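Local coordinates for protein nucleoporin NUP170 (Chaetomium thermophilum, PDB 5HAX) that probably serves as a scaffold nucleoporin of the nuclear pore complex, combining a beta-propeller-type region with a helical one, at residues G316-S322 and M342-K348; L245-I251 and T291-L296; L598-L602 and I628-V632. All blocks are in the same frame, centred on the assembly; numbering follows the deposited sequence.

Contact 1: residues G316-S322 and M342-K348; sequences GCRLFLS and MQLQFVK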
loop_
_atom_site.group_PDB
_atom_site.type_symbol
_atom_site.label_atom_id
_atom_site.label_comp_id
_atom_site.label_asym_id
_atom_site.label_seq_id
_atom_site.Cartn_x
_atom_site.Cartn_y
_atom_site.Cartn_z
ATOM N N GLY A 316 21.623 -9.671 0.130
ATOM C CA GLY A 316 20.618 -9.091 -0.735
ATOM C C GLY A 316 19.631 -10.066 -1.332
ATOM O O GLY A 316 18.871 -9.676 -2.226
ATOM N N CYS A 317 19.614 -11.316 -0.874
ATOM C CA CYS A 317 18.657 -12.294 -1.372
ATOM C C CYS A 317 17.342 -12.157 -0.622
ATOM O O CYS A 317 17.327 -12.050 0.608
ATOM C CB CYS A 317 19.203 -13.711 -1.211
ATOM S SG CYS A 317 20.710 -14.036 -2.146
ATOM N N ARG A 318 16.240 -12.153 -1.365
ATOM C CA ARG A 318 14.901 -12.143 -0.792
ATOM C C ARG A 318 14.391 -13.579 -0.765
ATOM O O ARG A 318 14.149 -14.179 -1.819
ATOM C CB ARG A 318 13.970 -11.232 -1.589
ATOM C CG ARG A 318 14.105 -9.757 -1.242
ATOM C CD ARG A 318 13.320 -8.879 -2.207
ATOM N NE ARG A 318 14.059 -8.623 -3.440
ATOM C CZ ARG A 318 13.532 -8.077 -4.531
ATOM N NH1 ARG A 318 14.289 -7.874 -5.600
ATOM N NH2 ARG A 318 12.250 -7.732 -4.556
ATOM N N LEU A 319 14.236 -14.127 0.439
ATOM C CA LEU A 319 13.739 -15.481 0.646
ATOM C C LEU A 319 12.242 -15.413 0.924
ATOM O O LEU A 319 11.819 -14.771 1.889
ATOM C CB LEU A 319 14.463 -16.154 1.813
ATOM C CG LEU A 319 15.980 -15.974 1.899
ATOM C CD1 LEU A 319 16.518 -16.641 3.160
ATOM C CD2 LEU A 319 16.664 -16.532 0.664
ATOM N N PHE A 320 11.451 -16.082 0.091
ATOM C CA PHE A 320 9.999 -16.107 0.238
ATOM C C PHE A 320 9.578 -17.465 0.789
ATOM O O PHE A 320 9.803 -18.497 0.147
ATOM C CB PHE A 320 9.317 -15.821 -1.098
ATOM C CG PHE A 320 9.456 -14.395 -1.540
ATOM C CD1 PHE A 320 8.481 -13.462 -1.225
ATOM C CD2 PHE A 320 10.570 -13.983 -2.251
ATOM C CE1 PHE A 320 8.609 -12.146 -1.622
ATOM C CE2 PHE A 320 10.705 -12.667 -2.651
ATOM C CZ PHE A 320 9.723 -11.746 -2.334
ATOM N N LEU A 321 8.967 -17.455 1.971
ATOM C CA LEU A 321 8.623 -18.673 2.690
ATOM C C LEU A 321 7.119 -18.868 2.726
ATOM O O LEU A 321 6.361 -17.932 3.002
ATOM C CB LEU A 321 9.156 -18.643 4.123
ATOM C CG LEU A 321 10.675 -18.534 4.244
ATOM C CD1 LEU A 321 11.057 -17.116 4.624
ATOM C CD2 LEU A 321 11.212 -19.539 5.250
ATOM N N SER A 322 6.701 -20.098 2.457
ATOM C CA SER A 322 5.327 -20.518 2.658
ATOM C C SER A 322 5.155 -21.064 4.068
ATOM O O SER A 322 6.122 -21.382 4.762
ATOM C CB SER A 322 4.934 -21.587 1.640
ATOM O OG SER A 322 5.682 -22.773 1.853
ATOM N N MET A 342 6.862 -24.357 7.998
ATOM C CA MET A 342 7.331 -23.232 7.201
ATOM C C MET A 342 8.487 -23.702 6.335
ATOM O O MET A 342 9.386 -24.399 6.814
ATOM C CB MET A 342 7.775 -22.055 8.085
ATOM C CG MET A 342 8.457 -20.924 7.321
ATOM S SD MET A 342 8.861 -19.506 8.366
ATOM C CE MET A 342 7.235 -18.817 8.651
ATOM N N GLN A 343 8.464 -23.314 5.060
ATOM C CA GLN A 343 9.434 -23.810 4.093
ATOM C C GLN A 343 9.855 -22.699 3.146
ATOM O O GLN A 343 9.015 -21.944 2.644
ATOM C CB GLN A 343 8.850 -24.981 3.291
ATOM C CG GLN A 343 9.806 -25.577 2.273
ATOM C CD GLN A 343 9.193 -26.738 1.516
ATOM O OE1 GLN A 343 8.142 -27.256 1.894
ATOM N NE2 GLN A 343 9.846 -27.150 0.435
ATOM N N LEU A 344 11.161 -22.610 2.899
ATOM C CA LEU A 344 11.675 -21.706 1.878
ATOM C C LEU A 344 11.352 -22.266 0.498
ATOM O O LEU A 344 11.839 -23.339 0.125
ATOM C CB LEU A 344 13.179 -21.509 2.045
ATOM C CG LEU A 344 13.879 -20.764 0.904
ATOM C CD1 LEU A 344 13.188 -19.441 0.608
ATOM C CD2 LEU A 344 15.346 -20.537 1.233
ATOM N N GLN A 345 10.537 -21.536 -0.260
ATOM C CA GLN A 345 10.022 -21.984 -1.549
ATOM C C GLN A 345 10.639 -21.266 -2.737
ATOM O O GLN A 345 10.949 -21.909 -3.743
ATOM C CB GLN A 345 8.500 -21.787 -1.598
ATOM C CG GLN A 345 7.710 -22.672 -0.647
ATOM C CD GLN A 345 7.552 -24.090 -1.160
ATOM O OE1 GLN A 345 8.259 -24.515 -2.074
ATOM N NE2 GLN A 345 6.615 -24.828 -0.578
ATOM N N PHE A 346 10.821 -19.950 -2.649
ATOM C CA PHE A 346 11.205 -19.130 -3.789
ATOM C C PHE A 346 12.224 -18.088 -3.354
ATOM O O PHE A 346 12.129 -17.545 -2.251
ATOM C CB PHE A 346 9.970 -18.451 -4.399
ATOM C CG PHE A 346 10.295 -17.438 -5.452
ATOM C CD1 PHE A 346 10.364 -16.091 -5.136
ATOM C CD2 PHE A 346 10.527 -17.828 -6.757
ATOM C CE1 PHE A 346 10.663 -15.156 -6.103
ATOM C CE2 PHE A 346 10.828 -16.898 -7.730
ATOM C CZ PHE A 346 10.897 -15.559 -7.404
ATOM N N VAL A 347 13.192 -17.806 -4.228
ATOM C CA VAL A 347 14.251 -16.839 -3.955
ATOM C C VAL A 347 14.319 -15.850 -5.111
ATOM O O VAL A 347 14.423 -16.254 -6.274
ATOM C CB VAL A 347 15.623 -17.520 -3.769
ATOM C CG1 VAL A 347 16.700 -16.477 -3.480
ATOM C CG2 VAL A 347 15.566 -18.555 -2.657
ATOM N N LYS A 348 14.282 -14.556 -4.786
ATOM C CA LYS A 348 14.591 -13.500 -5.744
ATOM C C LYS A 348 16.022 -13.039 -5.486
ATOM O O LYS A 348 16.311 -12.439 -4.444
ATOM C CB LYS A 348 13.606 -12.336 -5.629
ATOM C CG LYS A 348 13.737 -11.301 -6.752
ATOM C CD LYS A 348 13.338 -11.882 -8.113
ATOM C CE LYS A 348 13.824 -11.026 -9.276
ATOM N NZ LYS A 348 12.894 -9.912 -9.604
HETATM O O HOH W 1 16.621 -9.634 -4.104
#
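Phe320 pairs with Phe346 at a classic beta bulge in the antiparallel pairing of strands 318-324 and 341-348, in a sheet of the beta-propeller region; Gln345 and Phe346 together stand opposite Phe320. The evidence for the bulge is a register shift of one residue: Phe320 O receives both Gln345 N at 3.2 Å and, more weakly, Phe346 N, while Phe320 N donates to Phe346 O at 2.8 Å. The two aromatic side chains run alongside each other, CD1 of Phe346 lying 3.6 Å from CD2 of Phe320; their planes are inclined at 52°, so the pair is oblique. On the same face of the sheet CG of Lys348 lies over one face of the Arg318 guanidinium, toward its rim, 3.7 Å from NH1. A bend at chi3 (-82°) turns the arginine head off the line of its own chain. Both cationic groups find Glu427 as a salt-bridge partner, and Lys348 also makes cation-pi contacts with Tyr38 and Tyr425; the shared carboxylate probably offsets their like charges. The other face carries Leu319, Leu321, Leu344 and Val347: CD1 of Leu344 meets CB of Leu319 at 3.7 Å and Val347 packs beside Leu319, while at the edge of this group CD2 of Leu321 lies near Met342 CG. Strand 307-313 continues the sheet beyond 318-324, and strand 33-35 does so beyond 341-348. From the bulge itself, the Gln345 chain bends at chi2 (-78°) and brings NE2 into a weak hydrogen bond with Ser322 OG. At the other end one water ties the two segments together: it accepts from Arg318 NE at 2.8 Å and donates to Gly316 O and to Lys348 O, the latter also at 2.8 Å.

Contact 2: residues L245-I251 and T291-L296; sequences LSNRSTI and TNIVAL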
loop_
_atom_site.group_PDB
_atom_site.type_symbol
_atom_site.label_atom_id
_atom_site.label_comp_id
_atom_site.label_asym_id
_atom_site.label_seq_id
_atom_site.Cartn_x
_atom_site.Cartn_y
_atom_site.Cartn_z
ATOM N N LEU A 245 12.401 -12.402 14.631
ATOM C CA LEU A 245 13.686 -12.720 14.026
ATOM C C LEU A 245 14.764 -12.592 15.092
ATOM O O LEU A 245 14.807 -11.590 15.812
ATOM C CB LEU A 245 13.985 -11.784 12.853
ATOM C CG LEU A 245 15.313 -11.999 12.121
ATOM C CD1 LEU A 245 15.334 -13.354 11.435
ATOM C CD2 LEU A 245 15.553 -10.883 11.111
ATOM N N SER A 246 15.621 -13.603 15.198
ATOM C CA SER A 246 16.670 -13.617 16.206
ATOM C C SER A 246 18.013 -13.239 15.590
ATOM O O SER A 246 18.168 -13.138 14.371
ATOM C CB SER A 246 16.763 -14.991 16.876
ATOM O OG SER A 246 17.662 -15.841 16.183
ATOM N N ASN A 247 18.996 -13.022 16.469
ATOM C CA ASN A 247 20.346 -12.687 16.032
ATOM C C ASN A 247 21.041 -13.860 15.360
ATOM O O ASN A 247 22.032 -13.653 14.653
ATOM C CB ASN A 247 21.184 -12.224 17.219
ATOM C CG ASN A 247 21.445 -13.340 18.206
ATOM O OD1 ASN A 247 20.514 -13.945 18.735
ATOM N ND2 ASN A 247 22.716 -13.642 18.434
ATOM N N ARG A 248 20.558 -15.080 15.583
ATOM C CA ARG A 248 21.048 -16.264 14.892
ATOM C C ARG A 248 20.264 -16.557 13.621
ATOM O O ARG A 248 20.412 -17.643 13.051
ATOM C CB ARG A 248 20.988 -17.478 15.824
ATOM C CG ARG A 248 21.649 -17.252 17.170
ATOM C CD ARG A 248 21.636 -18.513 18.020
ATOM N NE ARG A 248 22.480 -19.559 17.448
ATOM C CZ ARG A 248 23.798 -19.635 17.616
ATOM N NH1 ARG A 248 24.482 -20.623 17.053
ATOM N NH2 ARG A 248 24.438 -18.727 18.342
ATOM N N SER A 249 19.425 -15.619 13.178
ATOM C CA SER A 249 18.607 -15.751 11.977
ATOM C C SER A 249 17.534 -16.827 12.118
ATOM O O SER A 249 17.066 -17.370 11.113
ATOM C CB SER A 249 19.475 -16.020 10.740
ATOM O OG SER A 249 20.430 -14.985 10.568
ATOM N N THR A 250 17.127 -17.141 13.347
ATOM C CA THR A 250 16.012 -18.053 13.578
ATOM C C THR A 250 14.692 -17.303 13.452
ATOM O O THR A 250 14.531 -16.215 14.016
ATOM C CB THR A 250 16.117 -18.692 14.963
ATOM O OG1 THR A 250 17.288 -19.514 15.024
ATOM C CG2 THR A 250 14.884 -19.550 15.263
ATOM N N ILE A 251 13.746 -17.898 12.729
ATOM C CA ILE A 251 12.420 -17.329 12.512
ATOM C C ILE A 251 11.430 -18.120 13.356
ATOM O O ILE A 251 11.285 -19.335 13.177
ATOM C CB ILE A 251 12.017 -17.370 11.030
ATOM C CG1 ILE A 251 13.028 -16.604 10.172
ATOM C CG2 ILE A 251 10.613 -16.802 10.846
ATOM C CD1 ILE A 251 12.796 -16.754 8.679
ATOM N N THR A 291 25.870 -16.592 6.239
ATOM C CA THR A 291 24.953 -15.514 5.892
ATOM C C THR A 291 23.990 -15.221 7.039
ATOM O O THR A 291 23.548 -16.128 7.749
ATOM C CB THR A 291 24.174 -15.898 4.633
ATOM O OG1 THR A 291 25.098 -16.276 3.604
ATOM C CG2 THR A 291 23.313 -14.748 4.142
ATOM N N ASN A 292 23.660 -13.941 7.208
ATOM C CA ASN A 292 22.726 -13.478 8.224
ATOM C C ASN A 292 21.431 -13.015 7.567
ATOM O O ASN A 292 21.454 -12.414 6.488
ATOM C CB ASN A 292 23.319 -12.319 9.039
ATOM C CG ASN A 292 24.508 -12.737 9.886
ATOM O OD1 ASN A 292 24.435 -13.698 10.651
ATOM N ND2 ASN A 292 25.611 -12.014 9.752
ATOM N N ILE A 293 20.307 -13.299 8.221
ATOM C CA ILE A 293 19.018 -12.717 7.854
ATOM C C ILE A 293 18.852 -11.436 8.663
ATOM O O ILE A 293 18.867 -11.467 9.898
ATOM C CB ILE A 293 17.862 -13.697 8.119
ATOM C CG1 ILE A 293 18.019 -14.945 7.244
ATOM C CG2 ILE A 293 16.509 -13.023 7.849
ATOM C CD1 ILE A 293 16.977 -16.024 7.491
ATOM N N VAL A 294 18.693 -10.308 7.967
ATOM C CA VAL A 294 18.691 -9.002 8.623
ATOM C C VAL A 294 17.290 -8.425 8.824
ATOM O O VAL A 294 17.131 -7.494 9.628
ATOM C CB VAL A 294 19.556 -7.996 7.834
ATOM C CG1 VAL A 294 20.989 -8.494 7.727
ATOM C CG2 VAL A 294 18.966 -7.737 6.451
ATOM N N ALA A 295 16.276 -8.939 8.129
ATOM C CA ALA A 295 14.943 -8.367 8.249
ATOM C C ALA A 295 13.904 -9.358 7.749
ATOM O O ALA A 295 14.184 -10.192 6.883
ATOM C CB ALA A 295 14.825 -7.055 7.465
ATOM N N LEU A 296 12.702 -9.249 8.311
ATOM C CA LEU A 296 11.530 -9.969 7.839
ATOM C C LEU A 296 10.475 -8.972 7.380
ATOM O O LEU A 296 10.509 -7.791 7.734
ATOM C CB LEU A 296 10.940 -10.874 8.929
ATOM C CG LEU A 296 11.876 -11.902 9.566
ATOM C CD1 LEU A 296 11.133 -12.703 10.623
ATOM C CD2 LEU A 296 12.482 -12.826 8.516
HETATM O O HOH W 2 22.524 -14.844 12.047
HETATM O O HOH W 3 20.830 -12.052 12.131
#
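A type I beta turn, Ser246 to Ser249, lies in the loop between strands 241-246 and 251-255 of one sheet in the beta-propeller region and presents Ser249 to the edge strand 293-298 of another. Ser249 makes the direct polar link: Ile293 N donates to its OG at 2.9 Å, with an almost straight N-H...O angle of 174°. The hydroxyl lies beside its own backbone N (chi1 -57°), and this places it against the start of the edge strand. A water adds a second link, lying 2.6 Å from Ser249 OG and close to Asn292 OD1 and Asn247 O. Within the loop, Ser246 OG accepts from Arg248 N, which defines an ST turn, and from Thr250 N; Glu228 is a further partner of that hydroxyl.

Beyond Ser249, toward the strands, the contact is apolar. Leu245 approaches with both methyl branches: CD1 meets CG2 of Ile293 at 3.8 Å, while CD2 lies against the backbone, 3.6 Å from Ala295 N. Leu296 slants across Leu245 and Ile251, its CD1 lying 3.7 Å from Leu245 CB and its CD2 3.9 Å from Ile251 CD1. Leu296 therefore reaches both strands that flank the turn. No backbone-to-backbone hydrogen bond joins the two segments: the sheets, probably neighbouring propeller blades, meet through side chains, with one side-chain-to-backbone hydrogen bond, and neither extends the other.

Strand 307-313, the neighbour of 293-298 in its sheet, contributes Ala311 against Ile293 and Leu296, and Leu309 against Ile251. On the other sheet, Tyr234 of strand 230-236 touches Leu245.

Contact 3: residues L598-L602 and I628-V632; sequences LVRTL and IQENV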
loop_
_atom_site.group_PDB
_atom_site.type_symbol
_atom_site.label_atom_id
_atom_site.label_comp_id
_atom_site.label_asym_id
_atom_site.label_seq_id
_atom_site.Cartn_x
_atom_site.Cartn_y
_atom_site.Cartn_z
ATOM N N LEU A 598 -12.427 4.111 -13.684
ATOM C CA LEU A 598 -12.924 5.311 -13.019
ATOM C C LEU A 598 -14.103 5.009 -12.096
ATOM O O LEU A 598 -14.334 5.750 -11.133
ATOM C CB LEU A 598 -13.329 6.366 -14.049
ATOM C CG LEU A 598 -12.222 7.038 -14.864
ATOM C CD1 LEU A 598 -12.846 8.026 -15.840
ATOM C CD2 LEU A 598 -11.198 7.737 -13.977
ATOM N N VAL A 599 -14.857 3.938 -12.364
ATOM C CA VAL A 599 -16.067 3.627 -11.612
ATOM C C VAL A 599 -15.989 2.275 -10.907
ATOM O O VAL A 599 -17.007 1.778 -10.421
ATOM C CB VAL A 599 -17.315 3.685 -12.518
ATOM C CG1 VAL A 599 -17.448 5.057 -13.159
ATOM C CG2 VAL A 599 -17.275 2.587 -13.576
ATOM N N ARG A 600 -14.801 1.668 -10.831
ATOM C CA ARG A 600 -14.704 0.322 -10.272
ATOM C C ARG A 600 -15.142 0.277 -8.810
ATOM O O ARG A 600 -15.694 -0.735 -8.362
ATOM C CB ARG A 600 -13.276 -0.208 -10.417
ATOM C CG ARG A 600 -12.279 0.410 -9.457
ATOM C CD ARG A 600 -10.846 0.198 -9.926
ATOM N NE ARG A 600 -10.526 -1.213 -10.132
ATOM C CZ ARG A 600 -10.015 -2.021 -9.203
ATOM N NH1 ARG A 600 -9.757 -3.288 -9.499
ATOM N NH2 ARG A 600 -9.759 -1.571 -7.982
ATOM N N THR A 601 -14.916 1.355 -8.055
ATOM C CA THR A 601 -15.353 1.395 -6.663
ATOM C C THR A 601 -16.864 1.544 -6.521
ATOM O O THR A 601 -17.385 1.339 -5.420
ATOM C CB THR A 601 -14.674 2.548 -5.917
ATOM O OG1 THR A 601 -15.064 3.798 -6.502
ATOM C CG2 THR A 601 -13.157 2.415 -5.967
ATOM N N LEU A 602 -17.569 1.887 -7.600
ATOM C CA LEU A 602 -19.002 2.163 -7.578
ATOM C C LEU A 602 -19.838 1.007 -8.109
ATOM O O LEU A 602 -20.803 0.591 -7.462
ATOM C CB LEU A 602 -19.298 3.413 -8.416
ATOM C CG LEU A 602 -19.641 4.710 -7.690
ATOM C CD1 LEU A 602 -18.608 5.028 -6.628
ATOM C CD2 LEU A 602 -19.742 5.844 -8.700
ATOM N N ILE A 628 -15.266 11.191 -8.988
ATOM C CA ILE A 628 -15.587 10.227 -10.037
ATOM C C ILE A 628 -16.371 10.911 -11.150
ATOM O O ILE A 628 -16.064 10.754 -12.338
ATOM C CB ILE A 628 -16.364 9.034 -9.451
ATOM C CG1 ILE A 628 -15.467 8.236 -8.503
ATOM C CG2 ILE A 628 -16.886 8.128 -10.565
ATOM C CD1 ILE A 628 -16.204 7.181 -7.708
ATOM N N GLN A 629 -17.391 11.690 -10.777
ATOM C CA GLN A 629 -18.198 12.389 -11.773
ATOM C C GLN A 629 -17.353 13.363 -12.583
ATOM O O GLN A 629 -17.491 13.444 -13.810
ATOM C CB GLN A 629 -19.347 13.126 -11.090
ATOM C CG GLN A 629 -20.200 13.941 -12.044
ATOM C CD GLN A 629 -21.425 14.524 -11.375
ATOM O OE1 GLN A 629 -22.534 14.434 -11.901
ATOM N NE2 GLN A 629 -21.232 15.133 -10.213
ATOM N N GLU A 630 -16.483 14.121 -11.915
ATOM C CA GLU A 630 -15.606 15.042 -12.629
ATOM C C GLU A 630 -14.734 14.301 -13.632
ATOM O O GLU A 630 -14.567 14.750 -14.772
ATOM C CB GLU A 630 -14.738 15.815 -11.636
ATOM C CG GLU A 630 -15.505 16.814 -10.784
ATOM C CD GLU A 630 -14.621 17.501 -9.760
ATOM O OE1 GLU A 630 -13.410 17.197 -9.715
ATOM O OE2 GLU A 630 -15.138 18.345 -8.998
ATOM N N ASN A 631 -14.173 13.158 -13.227
ATOM C CA ASN A 631 -13.342 12.376 -14.136
ATOM C C ASN A 631 -14.144 11.890 -15.336
ATOM O O ASN A 631 -13.673 11.967 -16.477
ATOM C CB ASN A 631 -12.719 11.192 -13.395
ATOM C CG ASN A 631 -11.622 11.612 -12.435
ATOM O OD1 ASN A 631 -11.038 12.688 -12.568
ATOM N ND2 ASN A 631 -11.330 10.755 -11.463
ATOM N N VAL A 632 -15.356 11.379 -15.100
ATOM C CA VAL A 632 -16.199 10.928 -16.205
ATOM C C VAL A 632 -16.517 12.091 -17.136
ATOM O O VAL A 632 -16.493 11.947 -18.364
ATOM C CB VAL A 632 -17.486 10.276 -15.661
ATOM C CG1 VAL A 632 -18.472 9.987 -16.792
ATOM C CG2 VAL A 632 -17.157 8.994 -14.904
HETATM O O HOH W 4 -12.609 7.781 -10.597
#
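Leu602 and Ile628 meet tip to tip, their CD1 methyls only 3.4 Å apart, which is tighter than ordinary van der Waals contact. The CD2 methyl of Leu602 also reaches Ile628 CD1, at 3.9 Å. A second branch of Ile628 is used separately: CG2, anti to the backbone N because CG1 takes chi1 -67°, lies 3.5 Å from Leu598 O and touches Val599 CG1. These contacts join residues 598-602, on and beside helix 586-599, to helix 622-640 in the alpha-helical region of the nucleoporin; Ile686 of helix 663-694 touches both Ile628 and Leu602. With an alanine at Ile628 both CD1 and CG2 are gone, which would probably open a gap beside Leu602 CD1 and take away one of the apolar neighbours of Val599. Leu598 packs normally on Asn631, laying CD2 obliquely against its CB at 3.8 Å. Looser is the valine pair, Val599 CG1 with Val632 CG2, separated by 4.3 Å. On the partly exposed Asn631 side no direct hydrogen bond crosses; a water donates to Leu598 O at 2.7 Å and accepts only weakly from Asn631 ND2.

In the fold
Contacts 1 and 2 are neighbours in the beta-propeller region, their centres 13 Å apart, and they touch where Met342 SD meets Ile251 CG2 at 4.1 Å. Both involve one five-stranded sheet: contact 1 pairs two of its inner strands, whereas contact 2 packs its edge strand 293-298 against the adjoining sheet. Contact 3 belongs to the helical region across the centre of the chain, about 39 Å from contact 1 and 45 Å from contact 2 between centres; the nearest atoms remain about 22 and 26 Å away. The side chain of Phe346 in contact 1 lies about 4 Å from a bound phosphate, probably from the crystallisation liquor.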